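Local coordinates for protein cortical-lytic enzyme (Bacillus cereus, PDB 4S3J) that probably acts as an N-acetylglucosaminidase that degrades cortex peptidoglycan during spore germination, recognising the muramic acid delta-lactam of spore peptidoglycan, at residues V276-I281 against K317-Q322; E106-L111 against G404-K409; V305-K310 against K398-G403; D268-G273 against K310-P315. All blocks are in the same frame, centred on the assembly; numbering follows the deposited sequence.

Overall arrangement
Both segments of every contact lie in the TIM barrel of this family 18 glycosidase. From the N terminus, the first segment met is 106-111, whose strand meets one of its neighbours only at 404-409; contact 2 thus closes the widest loop, joining the first and last barrel strands. Contacts 1, 3 and 4 all fall within that span. The chain opens contact 4 at 268-273, contact 1 at 276-281 and contact 3 at 305-310, then closes them in the same order at 310-315, 317-322 and 398-403, so each pair of loops crosses. Contact 1 pairs neighbouring strands, contact 3 packs neighbouring outer helices, and contact 4 ties a helix to the turn leading into strand 318-330.

Contact 1 of 4, residues V276-I281 against K317-Q322; sequences VDFVVI and KIMMGQ
Strands 278-281 and 318-322 run parallel, their axes 23° apart and 4.9 Å away at closest approach. Their backbones alternate as donor and acceptor: Val-279 N gives a nearly straight bond to Lys-317 O (2.9 Å), Val-279 O receives Met-319 N, Met-319 O receives Ile-281 N, and Gly-321 N ends the series on Ile-281 O (2.8 Å). On one face, Val-280 lies beside Met-319, with CG2 4.1 Å from Met-319 CB. The Met-319 chain bends at chi2 (-68°), bringing CG to 3.7 Å from Phe-278 CD1 and setting SD obliquely by that ring, 5.3 Å from its centroid, in a Met-aromatic contact. On the other face Ile-281 CD1 meets Ile-318 CG2, and helix 299-312 packs over both through Ala-309. Lys-317, extended beyond CG, runs along the Asp-277 carbonyl to place NZ 2.7 Å from Val-276 O, nearly along the C=O axis; Gly-273 O is a second acceptor. This is the strand pairing of a beta-alpha-beta unit of the TIM barrel. Chemically, a charged amine held by two main-chain carbonyls closes the N-terminal end of an apolar seam, where it probably gains from the helix 269-275 C-terminal dipole.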
loop_
_atom_site.group_PDB
_atom_site.type_symbol
_atom_site.label_atom_id
_atom_site.label_comp_id
_atom_site.label_asym_id
_atom_site.label_seq_id
_atom_site.Cartn_x
_atom_site.Cartn_y
_atom_site.Cartn_z
ATOM N N VAL A 276 2.713 -13.447 16.568
ATOM C CA VAL A 276 1.559 -12.773 15.974
ATOM C C VAL A 276 0.934 -13.515 14.776
ATOM O O VAL A 276 1.519 -14.442 14.212
ATOM C CB VAL A 276 1.942 -11.339 15.523
ATOM C CG1 VAL A 276 2.605 -10.559 16.656
ATOM C CG2 VAL A 276 2.843 -11.387 14.297
ATOM N N ASP A 277 -0.278 -13.113 14.406
ATOM C CA ASP A 277 -0.954 -13.668 13.237
ATOM C C ASP A 277 -0.431 -13.064 11.942
ATOM O O ASP A 277 -0.289 -13.775 10.947
ATOM C CB ASP A 277 -2.462 -13.462 13.365
ATOM C CG ASP A 277 -3.065 -14.309 14.471
ATOM O OD1 ASP A 277 -3.271 -15.515 14.223
ATOM O OD2 ASP A 277 -3.281 -13.796 15.591
ATOM N N PHE A 278 -0.155 -11.767 11.944
ATOM C CA PHE A 278 0.516 -11.148 10.810
ATOM C C PHE A 278 1.236 -9.876 11.213
ATOM O O PHE A 278 0.999 -9.325 12.298
ATOM C CB PHE A 278 -0.468 -10.878 9.670
ATOM C CG PHE A 278 -1.530 -9.842 9.964
ATOM C CD1 PHE A 278 -1.289 -8.488 9.748
ATOM C CD2 PHE A 278 -2.787 -10.228 10.380
ATOM C CE1 PHE A 278 -2.291 -7.533 9.977
ATOM C CE2 PHE A 278 -3.785 -9.300 10.599
ATOM C CZ PHE A 278 -3.538 -7.946 10.401
ATOM N N VAL A 279 2.171 -9.469 10.362
ATOM C CA VAL A 279 2.910 -8.217 10.515
ATOM C C VAL A 279 2.673 -7.335 9.302
ATOM O O VAL A 279 2.436 -7.826 8.195
ATOM C CB VAL A 279 4.436 -8.432 10.674
ATOM C CG1 VAL A 279 4.751 -9.247 11.938
ATOM C CG2 VAL A 279 5.032 -9.115 9.453
ATOM N N VAL A 280 2.726 -6.033 9.553
ATOM C CA VAL A 280 2.728 -5.012 8.506
ATOM C C VAL A 280 4.117 -4.380 8.477
ATOM O O VAL A 280 4.520 -3.716 9.431
ATOM C CB VAL A 280 1.644 -3.934 8.737
ATOM C CG1 VAL A 280 1.781 -2.816 7.726
ATOM C CG2 VAL A 280 0.256 -4.541 8.641
ATOM N N ILE A 281 4.859 -4.623 7.394
ATOM C CA ILE A 281 6.213 -4.098 7.270
ATOM C C ILE A 281 6.162 -2.814 6.470
ATOM O O ILE A 281 5.598 -2.783 5.380
ATOM C CB ILE A 281 7.181 -5.101 6.606
ATOM C CG1 ILE A 281 7.085 -6.471 7.296
ATOM C CG2 ILE A 281 8.613 -4.551 6.629
ATOM C CD1 ILE A 281 8.063 -7.510 6.791
ATOM N N LYS A 317 2.501 -14.715 6.881
ATOM C CA LYS A 317 2.307 -13.712 7.913
ATOM C C LYS A 317 2.704 -12.304 7.463
ATOM O O LYS A 317 2.474 -11.340 8.183
ATOM C CB LYS A 317 3.099 -14.064 9.168
ATOM C CG LYS A 317 2.600 -15.288 9.860
ATOM C CD LYS A 317 3.130 -15.366 11.290
ATOM C CE LYS A 317 2.591 -16.608 12.015
ATOM N NZ LYS A 317 2.948 -16.651 13.461
ATOM N N ILE A 318 3.316 -12.195 6.289
ATOM C CA ILE A 318 3.874 -10.912 5.855
ATOM C C ILE A 318 2.885 -10.085 5.023
ATOM O O ILE A 318 2.411 -10.537 3.966
ATOM C CB ILE A 318 5.175 -11.116 5.044
ATOM C CG1 ILE A 318 6.230 -11.800 5.908
ATOM C CG2 ILE A 318 5.699 -9.761 4.527
ATOM C CD1 ILE A 318 7.436 -12.330 5.148
ATOM N N MET A 319 2.590 -8.881 5.515
ATOM C CA MET A 319 1.840 -7.882 4.762
ATOM C C MET A 319 2.809 -6.803 4.322
ATOM O O MET A 319 3.429 -6.143 5.152
ATOM C CB MET A 319 0.704 -7.272 5.588
ATOM C CG MET A 319 -0.255 -8.276 6.225
ATOM S SD MET A 319 -1.254 -9.147 4.987
ATOM C CE MET A 319 -1.499 -10.729 5.814
ATOM N N MET A 320 2.949 -6.650 3.010
ATOM C CA MET A 320 3.830 -5.644 2.421
ATOM C C MET A 320 3.208 -4.257 2.495
ATOM O O MET A 320 2.138 -4.016 1.926
ATOM C CB MET A 320 4.127 -6.003 0.954
ATOM C CG MET A 320 5.050 -5.012 0.231
ATOM S SD MET A 320 5.154 -5.371 -1.541
ATOM C CE MET A 320 3.556 -4.791 -2.090
ATOM N N GLY A 321 3.878 -3.337 3.180
ATOM C CA GLY A 321 3.431 -1.953 3.213
ATOM C C GLY A 321 3.552 -1.304 1.852
ATOM O O GLY A 321 4.532 -1.518 1.141
ATOM N N GLN A 322 2.522 -0.550 1.464
ATOM C CA GLN A 322 2.517 0.148 0.187
ATOM C C GLN A 322 1.971 1.559 0.331
ATOM O O GLN A 322 0.835 1.744 0.739
ATOM C CB GLN A 322 1.682 -0.623 -0.827
ATOM C CG GLN A 322 1.628 0.033 -2.199
ATOM C CD GLN A 322 3.001 0.107 -2.864
ATOM O OE1 GLN A 322 3.733 -0.886 -2.922
ATOM N NE2 GLN A 322 3.355 1.291 -3.362
#

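Contact 2 of 4, residues E106-L111 against G404-K409; sequences ESIAYL and GISYWK
Ile-108 O is the best-held polar atom here, with three groups gathered round it. Tyr-407 N gives it a hydrogen bond of 2.8 Å, almost straight at nitrogen (170°) though arriving from above the carbonyl plane; Ser-406 CA adds a CA-H...O contact at 3.5 Å, and Tyr-407 turns its ring edge to the oxygen through CD2. Around it the parallel strands continue the pattern, with Ile-405 N on Glu-106 O, Ile-108 N on Ile-405 O (2.9 Å) and Tyr-110 N on Tyr-407 O (3.0 Å). The side chains of Ile-108 and Ser-406 share a face with Val-280 of strand 278-281, and Ser-406 OG sits in the ring plane of Tyr-110, at its edge, 3.2 Å from CE1. Trp-408, with CG anti to the backbone N (chi1 -171°), brings CE3 to 3.5 Å from Tyr-110 CB; the two rings meet obliquely, planes 38° apart. The Trp-408 to Lys-409 peptide is cis, as after the corresponding tryptophan in family 18 enzymes. Joining first and last strands closes the TIM barrel. Trp-408 lies about 8 Å, side chain to side chain, from Glu-220, the likely proton donor; its ring contact and cis peptide probably help orient the indole there.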
loop_
_atom_site.group_PDB
_atom_site.type_symbol
_atom_site.label_atom_id
_atom_site.label_comp_id
_atom_site.label_asym_id
_atom_site.label_seq_id
_atom_site.Cartn_x
_atom_site.Cartn_y
_atom_site.Cartn_z
ATOM N N GLU A 106 -4.853 -10.911 1.268
ATOM C CA GLU A 106 -5.450 -10.083 2.306
ATOM C C GLU A 106 -4.969 -8.661 2.090
ATOM O O GLU A 106 -3.799 -8.444 1.782
ATOM C CB GLU A 106 -5.103 -10.585 3.713
ATOM C CG GLU A 106 -5.688 -11.970 3.975
ATOM C CD GLU A 106 -5.712 -12.400 5.431
ATOM O OE1 GLU A 106 -5.317 -11.620 6.305
ATOM O OE2 GLU A 106 -6.165 -13.531 5.695
ATOM N N SER A 107 -5.892 -7.713 2.213
ATOM C CA SER A 107 -5.608 -6.300 2.000
ATOM C C SER A 107 -5.966 -5.516 3.249
ATOM O O SER A 107 -6.979 -5.790 3.874
ATOM C CB SER A 107 -6.400 -5.781 0.795
ATOM O OG SER A 107 -7.782 -6.007 1.006
ATOM N N ILE A 108 -5.141 -4.522 3.579
ATOM C CA ILE A 108 -5.394 -3.595 4.665
ATOM C C ILE A 108 -5.328 -2.187 4.116
ATOM O O ILE A 108 -4.539 -1.936 3.210
ATOM C CB ILE A 108 -4.355 -3.699 5.795
ATOM C CG1 ILE A 108 -4.268 -5.137 6.316
ATOM C CG2 ILE A 108 -4.671 -2.693 6.911
ATOM C CD1 ILE A 108 -3.013 -5.377 7.105
ATOM N N ALA A 109 -6.160 -1.285 4.619
ATOM C CA ALA A 109 -5.938 0.146 4.389
ATOM C C ALA A 109 -6.068 0.929 5.687
ATOM O O ALA A 109 -6.964 0.673 6.487
ATOM C CB ALA A 109 -6.900 0.693 3.366
ATOM N N TYR A 110 -5.183 1.908 5.865
ATOM C CA TYR A 110 -5.178 2.775 7.026
ATOM C C TYR A 110 -5.941 4.057 6.762
ATOM O O TYR A 110 -5.875 4.600 5.663
ATOM C CB TYR A 110 -3.735 3.118 7.433
ATOM C CG TYR A 110 -3.051 1.999 8.195
ATOM C CD1 TYR A 110 -2.529 0.892 7.545
ATOM C CD2 TYR A 110 -2.955 2.048 9.587
ATOM C CE1 TYR A 110 -1.915 -0.142 8.255
ATOM C CE2 TYR A 110 -2.344 1.012 10.300
ATOM C CZ TYR A 110 -1.825 -0.081 9.620
ATOM O OH TYR A 110 -1.223 -1.144 10.287
ATOM N N LEU A 111 -6.639 4.542 7.789
ATOM C CA LEU A 111 -7.363 5.810 7.775
ATOM C C LEU A 111 -6.789 6.680 8.864
ATOM O O LEU A 111 -6.754 6.250 10.018
ATOM C CB LEU A 111 -8.863 5.587 8.022
ATOM C CG LEU A 111 -9.762 6.799 8.245
ATOM C CD1 LEU A 111 -9.878 7.609 6.956
ATOM C CD2 LEU A 111 -11.150 6.408 8.755
ATOM N N GLY A 404 -0.136 -10.594 1.984
ATOM C CA GLY A 404 -0.976 -9.488 1.604
ATOM C C GLY A 404 -0.267 -8.166 1.467
ATOM O O GLY A 404 0.956 -8.100 1.371
ATOM N N ILE A 405 -1.076 -7.112 1.421
ATOM C CA ILE A 405 -0.610 -5.759 1.165
ATOM C C ILE A 405 -1.352 -4.803 2.109
ATOM O O ILE A 405 -2.538 -4.979 2.386
ATOM C CB ILE A 405 -0.826 -5.383 -0.337
ATOM C CG1 ILE A 405 -0.277 -3.994 -0.662
ATOM C CG2 ILE A 405 -2.285 -5.464 -0.707
ATOM C CD1 ILE A 405 -0.203 -3.745 -2.152
ATOM N N SER A 406 -0.640 -3.798 2.614
ATOM C CA SER A 406 -1.191 -2.828 3.537
ATOM C C SER A 406 -0.966 -1.417 3.018
ATOM O O SER A 406 0.167 -0.982 2.873
ATOM C CB SER A 406 -0.548 -3.009 4.923
ATOM O OG SER A 406 -1.030 -2.065 5.855
ATOM N N TYR A 407 -2.056 -0.709 2.757
ATOM C CA TYR A 407 -1.990 0.599 2.107
ATOM C C TYR A 407 -2.004 1.778 3.081
ATOM O O TYR A 407 -2.901 1.883 3.917
ATOM C CB TYR A 407 -3.159 0.743 1.170
ATOM C CG TYR A 407 -3.120 -0.114 -0.071
ATOM C CD1 TYR A 407 -2.303 0.232 -1.158
ATOM C CD2 TYR A 407 -3.916 -1.235 -0.196
ATOM C CE1 TYR A 407 -2.294 -0.535 -2.323
ATOM C CE2 TYR A 407 -3.916 -2.013 -1.370
ATOM C CZ TYR A 407 -3.101 -1.658 -2.424
ATOM O OH TYR A 407 -3.084 -2.378 -3.614
ATOM N N TRP A 408 -1.041 2.689 2.923
ATOM C CA TRP A 408 -1.029 3.984 3.609
ATOM C C TRP A 408 -1.194 5.074 2.538
ATOM O O TRP A 408 -0.257 5.301 1.759
ATOM C CB TRP A 408 0.272 4.219 4.377
ATOM C CG TRP A 408 0.188 5.453 5.245
ATOM C CD1 TRP A 408 0.404 6.743 4.865
ATOM C CD2 TRP A 408 -0.173 5.502 6.623
ATOM N NE1 TRP A 408 0.216 7.597 5.930
ATOM C CE2 TRP A 408 -0.151 6.854 7.017
ATOM C CE3 TRP A 408 -0.524 4.534 7.566
ATOM C CZ2 TRP A 408 -0.453 7.266 8.311
ATOM C CZ3 TRP A 408 -0.827 4.949 8.852
ATOM C CH2 TRP A 408 -0.793 6.300 9.207
ATOM N N LYS A 409 -2.329 5.764 2.457
ATOM C CA LYS A 409 -3.493 5.678 3.337
ATOM C C LYS A 409 -4.711 6.116 2.531
ATOM O O LYS A 409 -4.572 6.669 1.436
ATOM C CB LYS A 409 -3.339 6.573 4.584
ATOM C CG LYS A 409 -3.113 8.056 4.252
ATOM C CD LYS A 409 -3.162 8.937 5.521
ATOM C CE LYS A 409 -2.790 10.371 5.208
ATOM N NZ LYS A 409 -2.977 11.283 6.385
#

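Contact 3 of 4, residues V305-K310 against K398-G403; sequences VLQYAK and KEQGIG
Hydrogen bonds from one ammonium group carry the direct polar contact between helix 299-312 and the C-terminal end of helix 387-400. Lys-310 kinks at chi3 (53°) and lays its CD and CE alongside Gln-400, so that NZ donates to Gln-400 O at 3.0 Å, in the carbonyl plane and on a lone pair. The same NZ makes a weak bond to Gln-400 OE1 at 3.3 Å. Gln-400 can offer both oxygens together because its own chain folds back at chi2 (-66°). The main-chain carbonyl belongs to the last helical residue, before Gly-401 turns away with positive phi (68°), so the ammonium sits at a helix C-terminus, where the helix dipole would probably favour its charge.

A water makes the second kind of link. It accepts from Gln-307 NE2 at 3.1 Å and from Gln-400 NE2 at 3.0 Å, bridging two amides whose planes stand almost perpendicular. With OE1 turned to Lys-310 and NE2 to the water, the Gln-400 amide has its rotation settled from two sides.

Apolar packing lies deeper. Leu-306 CD2 touches Ile-402 CD1 at 4.2 Å, the chains crossing at about a right angle, while Leu-306 also rests on Ile-318 and Ile-402 on Met-320 of strand 318-330 beneath.

Just before Gln-400 in helix 387-400, Lys-398 and Glu-399 reach Asn-71 and Tyr-64, respectively, of the second LysM domain. The pair itself is the side-by-side packing of neighbouring outer helices that surrounds the strands in a TIM barrel.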
loop_
_atom_site.group_PDB
_atom_site.type_symbol
_atom_site.label_atom_id
_atom_site.label_comp_id
_atom_site.label_asym_id
_atom_site.label_seq_id
_atom_site.Cartn_x
_atom_site.Cartn_y
_atom_site.Cartn_z
ATOM N N VAL A 305 13.846 -6.502 1.510
ATOM C CA VAL A 305 13.164 -6.548 2.802
ATOM C C VAL A 305 12.242 -7.764 2.888
ATOM O O VAL A 305 12.223 -8.453 3.907
ATOM C CB VAL A 305 12.343 -5.245 3.084
ATOM C CG1 VAL A 305 11.496 -5.407 4.344
ATOM C CG2 VAL A 305 13.259 -4.051 3.240
ATOM N N LEU A 306 11.472 -8.039 1.839
ATOM C CA LEU A 306 10.609 -9.215 1.863
ATOM C C LEU A 306 11.423 -10.506 1.987
ATOM O O LEU A 306 11.007 -11.425 2.701
ATOM C CB LEU A 306 9.724 -9.288 0.622
ATOM C CG LEU A 306 8.735 -8.129 0.510
ATOM C CD1 LEU A 306 7.934 -8.293 -0.784
ATOM C CD2 LEU A 306 7.798 -8.022 1.700
ATOM N N GLN A 307 12.560 -10.579 1.298
ATOM C CA GLN A 307 13.410 -11.766 1.380
ATOM C C GLN A 307 13.980 -11.927 2.786
ATOM O O GLN A 307 14.039 -13.041 3.308
ATOM C CB GLN A 307 14.546 -11.695 0.368
ATOM C CG GLN A 307 14.100 -11.801 -1.074
ATOM C CD GLN A 307 15.246 -11.606 -2.029
ATOM O OE1 GLN A 307 16.035 -10.678 -1.886
ATOM N NE2 GLN A 307 15.365 -12.497 -2.988
ATOM N N TYR A 308 14.397 -10.821 3.399
ATOM C CA TYR A 308 14.904 -10.902 4.760
ATOM C C TYR A 308 13.771 -11.336 5.682
ATOM O O TYR A 308 13.958 -12.220 6.509
ATOM C CB TYR A 308 15.490 -9.583 5.242
ATOM C CG TYR A 308 15.759 -9.646 6.729
ATOM C CD1 TYR A 308 16.789 -10.420 7.231
ATOM C CD2 TYR A 308 14.942 -8.994 7.619
ATOM C CE1 TYR A 308 17.021 -10.504 8.594
ATOM C CE2 TYR A 308 15.156 -9.066 8.993
ATOM C CZ TYR A 308 16.197 -9.833 9.467
ATOM O OH TYR A 308 16.413 -9.913 10.830
ATOM N N ALA A 309 12.588 -10.747 5.516
ATOM C CA ALA A 309 11.453 -11.097 6.370
ATOM C C ALA A 309 11.119 -12.599 6.298
ATOM O O ALA A 309 10.878 -13.233 7.320
ATOM C CB ALA A 309 10.244 -10.270 6.004
ATOM N N LYS A 310 11.116 -13.160 5.087
ATOM C CA LYS A 310 10.846 -14.587 4.877
ATOM C C LYS A 310 11.868 -15.472 5.565
ATOM O O LYS A 310 11.570 -16.607 5.906
ATOM C CB LYS A 310 10.811 -14.889 3.371
ATOM C CG LYS A 310 9.543 -14.421 2.744
ATOM C CD LYS A 310 9.529 -14.676 1.235
ATOM C CE LYS A 310 9.833 -16.099 0.865
ATOM N NZ LYS A 310 9.761 -16.265 -0.618
ATOM N N LYS A 398 3.311 -12.039 -5.651
ATOM C CA LYS A 398 3.094 -13.380 -6.185
ATOM C C LYS A 398 4.375 -14.203 -6.154
ATOM O O LYS A 398 4.362 -15.368 -5.720
ATOM C CB LYS A 398 2.557 -13.305 -7.625
ATOM C CG LYS A 398 1.193 -12.634 -7.737
ATOM C CD LYS A 398 0.771 -12.456 -9.176
ATOM C CE LYS A 398 -0.381 -11.435 -9.316
ATOM N NZ LYS A 398 -0.880 -11.415 -10.742
ATOM N N GLU A 399 5.470 -13.613 -6.624
ATOM C CA GLU A 399 6.743 -14.316 -6.679
ATOM C C GLU A 399 7.198 -14.728 -5.289
ATOM O O GLU A 399 7.691 -15.835 -5.101
ATOM C CB GLU A 399 7.814 -13.448 -7.332
ATOM C CG GLU A 399 7.593 -13.149 -8.801
ATOM C CD GLU A 399 8.537 -12.073 -9.309
ATOM O OE1 GLU A 399 8.901 -11.175 -8.521
ATOM O OE2 GLU A 399 8.917 -12.110 -10.493
ATOM N N GLN A 400 7.032 -13.829 -4.320
ATOM C CA GLN A 400 7.534 -14.057 -2.961
ATOM C C GLN A 400 6.563 -14.863 -2.104
ATOM O O GLN A 400 6.945 -15.374 -1.046
ATOM C CB GLN A 400 7.842 -12.718 -2.286
ATOM C CG GLN A 400 8.970 -11.960 -2.944
ATOM C CD GLN A 400 10.300 -12.673 -2.797
ATOM O OE1 GLN A 400 10.580 -13.274 -1.760
ATOM N NE2 GLN A 400 11.116 -12.626 -3.838
ATOM N N GLY A 401 5.319 -14.994 -2.552
ATOM C CA GLY A 401 4.341 -15.802 -1.849
ATOM C C GLY A 401 3.901 -15.255 -0.494
ATOM O O GLY A 401 3.581 -16.019 0.409
ATOM N N ILE A 402 3.872 -13.937 -0.332
ATOM C CA ILE A 402 3.530 -13.368 0.972
ATOM C C ILE A 402 2.010 -13.212 1.145
ATOM O O ILE A 402 1.240 -13.438 0.219
ATOM C CB ILE A 402 4.225 -12.039 1.188
ATOM C CG1 ILE A 402 3.841 -11.069 0.084
ATOM C CG2 ILE A 402 5.750 -12.218 1.199
ATOM C CD1 ILE A 402 4.138 -9.633 0.472
ATOM N N GLY A 403 1.580 -12.876 2.354
ATOM C CA GLY A 403 0.169 -12.898 2.680
ATOM C C GLY A 403 -0.686 -11.796 2.095
ATOM O O GLY A 403 -1.855 -12.013 1.770
HETATM O O HOH W 1 13.326 -14.715 -3.680
#

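Contact 4 of 4, residues D268-G273 against K310-P315; sequences DYKAQG and KSQMPP
The first turns of helix 269-275 lie against the end of helix 299-312 and the chain that leaves it, the CA atoms of Lys-270 and Gln-312 coming within 4.9 Å. Both segments belong to the outer layer of the TIM barrel, where 310-315 leads on to strand 318-330. No hydrogen bond joins them directly; side-chain packing and two waters do so instead.

Met-313 points into the seam. Its CG takes the crowded position between N and carbonyl carbon (chi1 76°), and the bend at chi3 brings CE to 3.6 Å from Tyr-269 O and close to Tyr-269 CD2, obliquely to the ring. Gly-273, having no side chain, lets the backbone approach, so that its CA lies 3.9 Å from Met-313 CB. Tyr-269 CB packs against Gln-312 CB at 3.9 Å, while its hydroxyl is bonded to Val-252 O and its ring meets that of Tyr-308.

Gln-312 folds at chi2 (-61°), and its NE2 donates almost straight (175°) to Ser-311 OG within the amide plane. This fixes the amide with OE1 facing Lys-270, where a water donates to OE1 and accepts from Lys-270 N at 3.1 Å, meeting a main-chain N-H of the first helical turn. A second water spends both its hydrogens on carbonyls, donating to Lys-270 O and to Gln-312 O.

The helix start is capped by Asp-268, itself salt-bridged to Arg-227: its OD1 accepts Ala-271 N at 3.1 Å, from above the carboxylate plane.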
loop_
_atom_site.group_PDB
_atom_site.type_symbol
_atom_site.label_atom_id
_atom_site.label_comp_id
_atom_site.label_asym_id
_atom_site.label_seq_id
_atom_site.Cartn_x
_atom_site.Cartn_y
_atom_site.Cartn_z
ATOM N N ASP A 268 11.796 -7.121 16.790
ATOM C CA ASP A 268 12.409 -8.437 16.702
ATOM C C ASP A 268 11.619 -9.295 15.723
ATOM O O ASP A 268 10.597 -9.887 16.078
ATOM C CB ASP A 268 12.446 -9.054 18.105
ATOM C CG ASP A 268 13.290 -10.326 18.202
ATOM O OD1 ASP A 268 13.442 -11.060 17.199
ATOM O OD2 ASP A 268 13.813 -10.577 19.327
ATOM N N TYR A 269 12.087 -9.346 14.475
ATOM C CA TYR A 269 11.368 -10.039 13.417
ATOM C C TYR A 269 11.075 -11.498 13.787
ATOM O O TYR A 269 9.929 -11.946 13.710
ATOM C CB TYR A 269 12.173 -9.997 12.109
ATOM C CG TYR A 269 11.919 -8.808 11.174
ATOM C CD1 TYR A 269 11.931 -7.497 11.636
ATOM C CD2 TYR A 269 11.724 -9.016 9.815
ATOM C CE1 TYR A 269 11.719 -6.427 10.773
ATOM C CE2 TYR A 269 11.512 -7.966 8.953
ATOM C CZ TYR A 269 11.516 -6.677 9.421
ATOM O OH TYR A 269 11.314 -5.636 8.537
ATOM N N LYS A 270 12.102 -12.218 14.245
ATOM C CA LYS A 270 11.973 -13.643 14.531
ATOM C C LYS A 270 10.996 -13.884 15.676
ATOM O O LYS A 270 10.110 -14.724 15.582
ATOM C CB LYS A 270 13.333 -14.230 14.906
ATOM C CG LYS A 270 13.383 -15.753 14.990
ATOM C CD LYS A 270 14.785 -16.208 15.385
ATOM C CE LYS A 270 15.798 -16.040 14.272
ATOM N NZ LYS A 270 17.162 -16.421 14.729
ATOM N N ALA A 271 11.158 -13.141 16.766
ATOM C CA ALA A 271 10.289 -13.323 17.918
ATOM C C ALA A 271 8.841 -12.958 17.621
ATOM O O ALA A 271 7.929 -13.690 17.988
ATOM C CB ALA A 271 10.805 -12.505 19.106
ATOM N N GLN A 272 8.622 -11.810 16.982
ATOM C CA GLN A 272 7.252 -11.398 16.704
ATOM C C GLN A 272 6.592 -12.373 15.737
ATOM O O GLN A 272 5.429 -12.732 15.911
ATOM C CB GLN A 272 7.214 -9.960 16.153
ATOM C CG GLN A 272 7.633 -8.903 17.187
ATOM C CD GLN A 272 7.175 -7.488 16.844
ATOM O OE1 GLN A 272 6.258 -7.299 16.049
ATOM N NE2 GLN A 272 7.844 -6.494 17.421
ATOM N N GLY A 273 7.347 -12.844 14.749
ATOM C CA GLY A 273 6.818 -13.769 13.761
ATOM C C GLY A 273 6.307 -15.069 14.358
ATOM O O GLY A 273 5.429 -15.738 13.803
ATOM N N LYS A 310 11.116 -13.160 5.087
ATOM C CA LYS A 310 10.846 -14.587 4.877
ATOM C C LYS A 310 11.868 -15.472 5.565
ATOM O O LYS A 310 11.570 -16.607 5.906
ATOM C CB LYS A 310 10.811 -14.889 3.371
ATOM C CG LYS A 310 9.543 -14.421 2.744
ATOM C CD LYS A 310 9.529 -14.676 1.235
ATOM C CE LYS A 310 9.833 -16.099 0.865
ATOM N NZ LYS A 310 9.761 -16.265 -0.618
ATOM N N SER A 311 13.088 -14.975 5.734
ATOM C CA SER A 311 14.111 -15.755 6.430
ATOM C C SER A 311 13.857 -15.817 7.927
ATOM O O SER A 311 14.407 -16.678 8.606
ATOM C CB SER A 311 15.507 -15.181 6.153
ATOM O OG SER A 311 15.805 -14.049 6.952
ATOM N N GLN A 312 13.003 -14.929 8.436
ATOM C CA GLN A 312 12.763 -14.799 9.871
ATOM C C GLN A 312 11.403 -15.321 10.312
ATOM O O GLN A 312 11.191 -15.527 11.504
ATOM C CB GLN A 312 12.871 -13.330 10.311
ATOM C CG GLN A 312 14.190 -12.654 9.999
ATOM C CD GLN A 312 15.372 -13.318 10.684
ATOM O OE1 GLN A 312 15.486 -13.312 11.912
ATOM N NE2 GLN A 312 16.236 -13.930 9.889
ATOM N N MET A 313 10.467 -15.453 9.377
ATOM C CA MET A 313 9.088 -15.824 9.702
ATOM C C MET A 313 8.375 -16.405 8.485
ATOM O O MET A 313 8.826 -16.224 7.343
ATOM C CB MET A 313 8.308 -14.609 10.219
ATOM C CG MET A 313 7.909 -13.652 9.090
ATOM S SD MET A 313 7.173 -12.124 9.720
ATOM C CE MET A 313 8.610 -11.301 10.412
ATOM N N PRO A 314 7.250 -17.106 8.712
ATOM C CA PRO A 314 6.487 -17.689 7.593
ATOM C C PRO A 314 5.972 -16.637 6.607
ATOM O O PRO A 314 5.485 -15.588 7.027
ATOM C CB PRO A 314 5.316 -18.397 8.279
ATOM C CG PRO A 314 5.720 -18.567 9.701
ATOM C CD PRO A 314 6.664 -17.435 10.023
ATOM N N PRO A 315 6.066 -16.911 5.299
ATOM C CA PRO A 315 5.681 -15.896 4.313
ATOM C C PRO A 315 4.233 -15.419 4.407
ATOM O O PRO A 315 3.974 -14.244 4.137
ATOM C CB PRO A 315 5.899 -16.606 2.967
ATOM C CG PRO A 315 6.821 -17.713 3.246
ATOM C CD PRO A 315 6.588 -18.133 4.660
HETATM O O HOH W 2 9.417 -16.142 13.425
HETATM O O HOH W 3 15.043 -11.193 13.921
#